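Long-range contact in probable oxidoreductase (Pseudomonas aeruginosa, PDB 4B7C), which is probably an NADP-dependent medium-chain dehydrogenase/reductase, though its substrate is not established: residues B[306-316]-B[328-336]. Residues are numbered along the deposited sequence; the frame is centred on the assembly and turned at random.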
ATOM      1  N   ARG B 306      -3.042  30.647  -0.952  1.00 52.27           N
ATOM      2  CA  ARG B 306      -4.214  31.348  -1.510  1.00 52.82           C
ATOM      3  C   ARG B 306      -5.519  30.833  -0.914  1.00 47.64           C
ATOM      4  O   ARG B 306      -5.786  29.629  -0.894  1.00 45.75           O
ATOM      5  CB  ARG B 306      -4.316  31.323  -3.056  1.00 59.79           C
ATOM      6  CG  ARG B 306      -4.307  29.951  -3.700  1.00 67.43           C
ATOM      7  CD  ARG B 306      -4.194  30.056  -5.222  1.00 73.53           C
ATOM      8  NE  ARG B 306      -5.082  31.073  -5.811  1.00 79.42           N
ATOM      9  CZ  ARG B 306      -5.500  31.053  -7.070  1.00 83.95           C
ATOM     10  NH1 ARG B 306      -5.129  30.070  -7.881  1.00 85.43           N
ATOM     11  NH2 ARG B 306      -6.309  32.015  -7.512  1.00 83.41           N
ATOM     12  N   GLU B 307      -6.353  31.769  -0.480  1.00 42.96           N
ATOM     13  CA  GLU B 307      -7.693  31.449  -0.017  1.00 43.08           C
ATOM     14  C   GLU B 307      -8.751  32.078  -0.918  1.00 42.44           C
ATOM     15  O   GLU B 307      -8.638  33.230  -1.332  1.00 43.42           O
ATOM     16  CB  GLU B 307      -7.904  31.905   1.423  1.00 42.31           C
ATOM     17  CG  GLU B 307      -6.991  31.215   2.431  1.00 41.41           C
ATOM     18  CD  GLU B 307      -5.611  31.842   2.513  1.00 40.35           C
ATOM     19  OE1 GLU B 307      -5.498  33.055   2.261  1.00 42.24           O
ATOM     20  OE2 GLU B 307      -4.636  31.124   2.816  1.00 37.47           O
ATOM     21  N   ASP B 308      -9.768  31.289  -1.239  1.00 43.38           N
ATOM     22  CA  ASP B 308     -10.929  31.770  -1.979  1.00 45.24           C
ATOM     23  C   ASP B 308     -12.068  31.980  -0.993  1.00 42.88           C
ATOM     24  O   ASP B 308     -12.704  31.018  -0.549  1.00 46.38           O
ATOM     25  CB  ASP B 308     -11.327  30.768  -3.080  1.00 49.96           C
ATOM     26  CG  ASP B 308     -12.496  31.249  -3.927  1.00 53.96           C
ATOM     27  OD1 ASP B 308     -12.726  32.476  -4.010  1.00 55.21           O
ATOM     28  OD2 ASP B 308     -13.188  30.384  -4.520  1.00 63.71           O
ATOM     29  N   ILE B 309     -12.329  33.243  -0.668  1.00 40.65           N
ATOM     30  CA  ILE B 309     -13.296  33.596   0.370  1.00 40.04           C
ATOM     31  C   ILE B 309     -14.642  34.007  -0.204  1.00 40.42           C
ATOM     32  O   ILE B 309     -14.745  34.977  -0.955  1.00 43.04           O
ATOM     33  CB  ILE B 309     -12.765  34.716   1.279  1.00 41.23           C
ATOM     34  CG1 ILE B 309     -11.558  34.205   2.058  1.00 43.20           C
ATOM     35  CG2 ILE B 309     -13.839  35.158   2.272  1.00 38.15           C
ATOM     36  CD1 ILE B 309     -10.678  35.319   2.608  1.00 47.04           C
ATOM     37  N   VAL B 310     -15.664  33.231   0.131  1.00 41.47           N
ATOM     38  CA  VAL B 310     -17.041  33.507  -0.275  1.00 42.04           C
ATOM     39  C   VAL B 310     -17.820  33.910   0.960  1.00 44.20           C
ATOM     40  O   VAL B 310     -17.642  33.322   2.032  1.00 43.60           O
ATOM     41  CB  VAL B 310     -17.732  32.276  -0.908  1.00 43.58           C
ATOM     42  CG1 VAL B 310     -19.225  32.525  -1.090  1.00 43.14           C
ATOM     43  CG2 VAL B 310     -17.053  31.889  -2.216  1.00 43.93           C
ATOM     44  N   GLU B 311     -18.686  34.906   0.804  1.00 44.49           N
ATOM     45  CA  GLU B 311     -19.370  35.506   1.944  1.00 45.65           C
ATOM     46  C   GLU B 311     -20.794  35.027   2.104  1.00 42.81           C
ATOM     47  O   GLU B 311     -21.530  34.881   1.126  1.00 42.48           O
ATOM     48  CB  GLU B 311     -19.338  37.032   1.856  1.00 51.30           C
ATOM     49  CG  GLU B 311     -17.927  37.608   1.947  1.00 57.25           C
ATOM     50  CD  GLU B 311     -17.906  39.113   2.164  1.00 62.47           C
ATOM     51  OE1 GLU B 311     -18.763  39.576   2.930  1.00 66.57           O
ATOM     52  OE2 GLU B 311     -17.034  39.833   1.607  1.00 69.04           O
ATOM     53  N   GLY B 312     -21.151  34.746   3.354  1.00 39.00           N
ATOM     54  CA  GLY B 312     -22.522  34.449   3.730  1.00 37.06           C
ATOM     55  C   GLY B 312     -22.806  32.982   4.021  1.00 38.08           C
ATOM     56  O   GLY B 312     -22.781  32.133   3.119  1.00 38.38           O
ATOM     57  N   LEU B 313     -23.097  32.697   5.289  1.00 37.07           N
ATOM     58  CA  LEU B 313     -23.455  31.362   5.752  1.00 37.59           C
ATOM     59  C   LEU B 313     -24.561  30.746   4.889  1.00 41.77           C
ATOM     60  O   LEU B 313     -24.511  29.562   4.537  1.00 41.52           O
ATOM     61  CB  LEU B 313     -23.927  31.414   7.204  1.00 34.84           C
ATOM     62  CG  LEU B 313     -24.417  30.087   7.777  1.00 34.74           C
ATOM     63  CD1 LEU B 313     -23.235  29.128   7.907  1.00 32.54           C
ATOM     64  CD2 LEU B 313     -25.100  30.278   9.111  1.00 31.77           C
ATOM     65  N   GLU B 314     -25.538  31.579   4.542  1.00 42.86           N
ATOM     66  CA  GLU B 314     -26.716  31.169   3.769  1.00 47.34           C
ATOM     67  C   GLU B 314     -26.361  30.582   2.384  1.00 44.07           C
ATOM     68  O   GLU B 314     -27.129  29.811   1.833  1.00 45.89           O
ATOM     69  CB  GLU B 314     -27.747  32.331   3.663  1.00 52.64           C
ATOM     70  CG  GLU B 314     -27.323  33.533   2.804  1.00 58.48           C
ATOM     71  CD  GLU B 314     -26.383  34.506   3.512  1.00 64.57           C
ATOM     72  OE1 GLU B 314     -26.017  34.280   4.691  1.00 59.09           O
ATOM     73  OE2 GLU B 314     -25.996  35.514   2.872  1.00 72.04           O
ATOM     74  N   THR B 315     -25.204  30.952   1.838  1.00 41.86           N
ATOM     75  CA  THR B 315     -24.753  30.451   0.532  1.00 42.43           C
ATOM     76  C   THR B 315     -24.110  29.055   0.576  1.00 42.57           C
ATOM     77  O   THR B 315     -23.726  28.517  -0.466  1.00 41.49           O
ATOM     78  CB  THR B 315     -23.731  31.394  -0.133  1.00 44.19           C
ATOM     79  OG1 THR B 315     -22.468  31.311   0.548  1.00 42.80           O
ATOM     80  CG2 THR B 315     -24.249  32.845  -0.148  1.00 41.21           C
ATOM     81  N   PHE B 316     -24.034  28.471   1.766  1.00 41.04           N
ATOM     82  CA  PHE B 316     -23.309  27.204   1.979  1.00 40.40           C
ATOM     83  C   PHE B 316     -23.574  26.077   0.938  1.00 39.65           C
ATOM     84  O   PHE B 316     -22.628  25.580   0.320  1.00 38.22           O
ATOM     85  CB  PHE B 316     -23.537  26.682   3.408  1.00 39.47           C
ATOM     86  CG  PHE B 316     -23.037  25.282   3.620  1.00 39.10           C
ATOM     87  CD1 PHE B 316     -21.687  25.020   3.645  1.00 39.97           C
ATOM     88  CD2 PHE B 316     -23.925  24.218   3.714  1.00 41.48           C
ATOM     89  CE1 PHE B 316     -21.224  23.727   3.787  1.00 40.18           C
ATOM     90  CE2 PHE B 316     -23.475  22.912   3.860  1.00 41.96           C
ATOM     91  CZ  PHE B 316     -22.110  22.667   3.898  1.00 40.03           C
ATOM     92  N   ASN B 328     -13.247  26.568  -7.888  1.00 88.01           N
ATOM     93  CA  ASN B 328     -12.623  27.343  -6.795  1.00 86.83           C
ATOM     94  C   ASN B 328     -11.136  27.532  -7.084  1.00 88.81           C
ATOM     95  O   ASN B 328     -10.482  26.626  -7.591  1.00 92.74           O
ATOM     96  CB  ASN B 328     -12.877  26.746  -5.371  1.00 85.84           C
ATOM     97  CG  ASN B 328     -12.254  25.356  -5.187  1.00 85.28           C
ATOM     98  OD1 ASN B 328     -11.240  25.176  -4.486  1.00 82.68           O
ATOM     99  ND2 ASN B 328     -12.858  24.362  -5.829  1.00 81.42           N
ATOM    100  N   PHE B 329     -10.629  28.738  -6.855  1.00 86.19           N
ATOM    101  CA  PHE B 329      -9.219  29.022  -7.058  1.00 86.62           C
ATOM    102  C   PHE B 329      -8.522  29.294  -5.729  1.00 82.17           C
ATOM    103  O   PHE B 329      -8.415  30.414  -5.221  1.00 80.54           O
ATOM    104  CB  PHE B 329      -8.964  30.041  -8.180  1.00 92.88           C
ATOM    105  CG  PHE B 329      -8.511  29.386  -9.468  1.00 99.89           C
ATOM    106  CD1 PHE B 329      -9.338  28.467 -10.097  1.00102.84           C
ATOM    107  CD2 PHE B 329      -7.269  29.652 -10.033  1.00104.12           C
ATOM    108  CE1 PHE B 329      -8.951  27.836 -11.264  1.00104.58           C
ATOM    109  CE2 PHE B 329      -6.871  29.019 -11.202  1.00105.94           C
ATOM    110  CZ  PHE B 329      -7.716  28.113 -11.821  1.00105.91           C
ATOM    111  N   GLY B 330      -8.051  28.181  -5.189  1.00 71.27           N
ATOM    112  CA  GLY B 330      -7.433  28.133  -3.893  1.00 67.26           C
ATOM    113  C   GLY B 330      -8.380  27.607  -2.838  1.00 61.48           C
ATOM    114  O   GLY B 330      -9.545  27.317  -3.125  1.00 60.20           O
ATOM    115  N   LYS B 331      -7.875  27.519  -1.612  1.00 50.13           N
ATOM    116  CA  LYS B 331      -8.608  26.918  -0.500  1.00 43.93           C
ATOM    117  C   LYS B 331      -9.931  27.630  -0.263  1.00 40.81           C
ATOM    118  O   LYS B 331      -9.972  28.836  -0.041  1.00 38.96           O
ATOM    119  CB  LYS B 331      -7.751  26.938   0.767  1.00 41.39           C
ATOM    120  CG  LYS B 331      -8.540  26.786   2.064  1.00 40.05           C
ATOM    121  CD  LYS B 331      -8.963  25.365   2.277  1.00 42.39           C
ATOM    122  CE  LYS B 331      -9.943  25.229   3.408  1.00 41.50           C
ATOM    123  NZ  LYS B 331     -11.120  24.454   2.955  1.00 40.11           N
ATOM    124  N   LEU B 332     -11.019  26.871  -0.337  1.00 38.79           N
ATOM    125  CA  LEU B 332     -12.352  27.453  -0.253  1.00 39.13           C
ATOM    126  C   LEU B 332     -12.732  27.722   1.196  1.00 36.80           C
ATOM    127  O   LEU B 332     -12.802  26.808   2.029  1.00 32.17           O
ATOM    128  CB  LEU B 332     -13.400  26.555  -0.926  1.00 40.24           C
ATOM    129  CG  LEU B 332     -14.777  27.177  -1.142  1.00 40.90           C
ATOM    130  CD1 LEU B 332     -14.721  28.507  -1.874  1.00 43.09           C
ATOM    131  CD2 LEU B 332     -15.603  26.182  -1.952  1.00 41.37           C
ATOM    132  N   VAL B 333     -13.042  28.986   1.459  1.00 35.03           N
ATOM    133  CA  VAL B 333     -13.417  29.441   2.800  1.00 33.82           C
ATOM    134  C   VAL B 333     -14.720  30.219   2.774  1.00 33.90           C
ATOM    135  O   VAL B 333     -14.915  31.094   1.918  1.00 38.30           O
ATOM    136  CB  VAL B 333     -12.328  30.340   3.407  1.00 33.03           C
ATOM    137  CG1 VAL B 333     -12.824  30.963   4.711  1.00 32.69           C
ATOM    138  CG2 VAL B 333     -11.065  29.521   3.638  1.00 31.03           C
ATOM    139  N   LEU B 334     -15.615  29.877   3.689  1.00 32.81           N
ATOM    140  CA  LEU B 334     -16.908  30.551   3.804  1.00 34.91           C
ATOM    141  C   LEU B 334     -16.887  31.519   4.979  1.00 37.20           C
ATOM    142  O   LEU B 334     -16.756  31.100   6.128  1.00 36.06           O
ATOM    143  CB  LEU B 334     -18.050  29.540   3.975  1.00 34.67           C
ATOM    144  CG  LEU B 334     -19.481  30.092   3.949  1.00 37.30           C
ATOM    145  CD1 LEU B 334     -19.819  30.605   2.551  1.00 38.50           C
ATOM    146  CD2 LEU B 334     -20.510  29.054   4.374  1.00 37.15           C
ATOM    147  N   LYS B 335     -16.995  32.811   4.682  1.00 37.62           N
ATOM    148  CA  LYS B 335     -17.091  33.828   5.726  1.00 39.18           C
ATOM    149  C   LYS B 335     -18.509  33.839   6.245  1.00 39.54           C
ATOM    150  O   LYS B 335     -19.450  34.025   5.479  1.00 41.05           O
ATOM    151  CB  LYS B 335     -16.715  35.221   5.218  1.00 41.40           C
ATOM    152  CG  LYS B 335     -16.626  36.264   6.329  1.00 41.45           C
ATOM    153  CD  LYS B 335     -16.408  37.667   5.780  1.00 43.95           C
ATOM    154  CE  LYS B 335     -15.897  38.620   6.850  1.00 46.84           C
ATOM    155  NZ  LYS B 335     -16.856  38.789   7.978  1.00 48.87           N
ATOM    156  N   VAL B 336     -18.656  33.613   7.544  1.00 38.21           N
ATOM    157  CA  VAL B 336     -19.958  33.592   8.160  1.00 40.13           C
ATOM    158  C   VAL B 336     -20.315  35.048   8.367  1.00 44.92           C
ATOM    159  O   VAL B 336     -21.470  35.360   8.544  1.00 53.30           O
ATOM    160  CB  VAL B 336     -19.986  32.844   9.521  1.00 38.83           C
ATOM    161  CG1 VAL B 336     -21.369  32.884  10.152  1.00 40.57           C
ATOM    162  CG2 VAL B 336     -19.501  31.411   9.393  1.00 38.33           C
TER
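Leu-334 reaches from strand 331-335 into the turn that ends strand 307-311. Its CB starts on the face of the sheet shared with Asp-308, Val-310 and Leu-332; with CG anti to the backbone N (chi1 -173°), the branch swings toward the turn, CG lying 4.0 Å from Gly-312 O. CD1 goes further, to 3.4 Å from both Gly-312 O and Thr-315 OG1, and also brushes Val-310 CG1. CD2 forks off to Leu-313 CA and to Phe-316 CB, 4.0 Å away, and meets the Phe-316 ring at its edge. Gly-312 O, beside this leucine, accepts two hydrogen bonds, from Thr-315 N and, in the carbonyl plane, from Thr-315 OG1. The two strands run parallel, flanking helix 316-321 in a beta-alpha-beta unit at the C-terminal end of the chain, which returns to the GroES-like domain, in medium-chain dehydrogenase/reductases the catalytic domain; strand 41-49 pairs with the other edge of strand 331-335. Six backbone hydrogen bonds join segments 306-316 and 328-336, from Lys-331 N to Arg-306 O (3.1 Å) through to Gly-312 N to Lys-335 O (2.8 Å). On the opposite face, Ile-309 lies alongside Val-333, and its CG2 touches Lys-335 CB. At the far end the Arg-306 guanidinium lies beside the poorly ordered Phe-329 ring, its plane 77° from the ring plane, while Asp-308 OD2, salt-bridged to Lys-322, rests 3.6 Å from Leu-332 CD1.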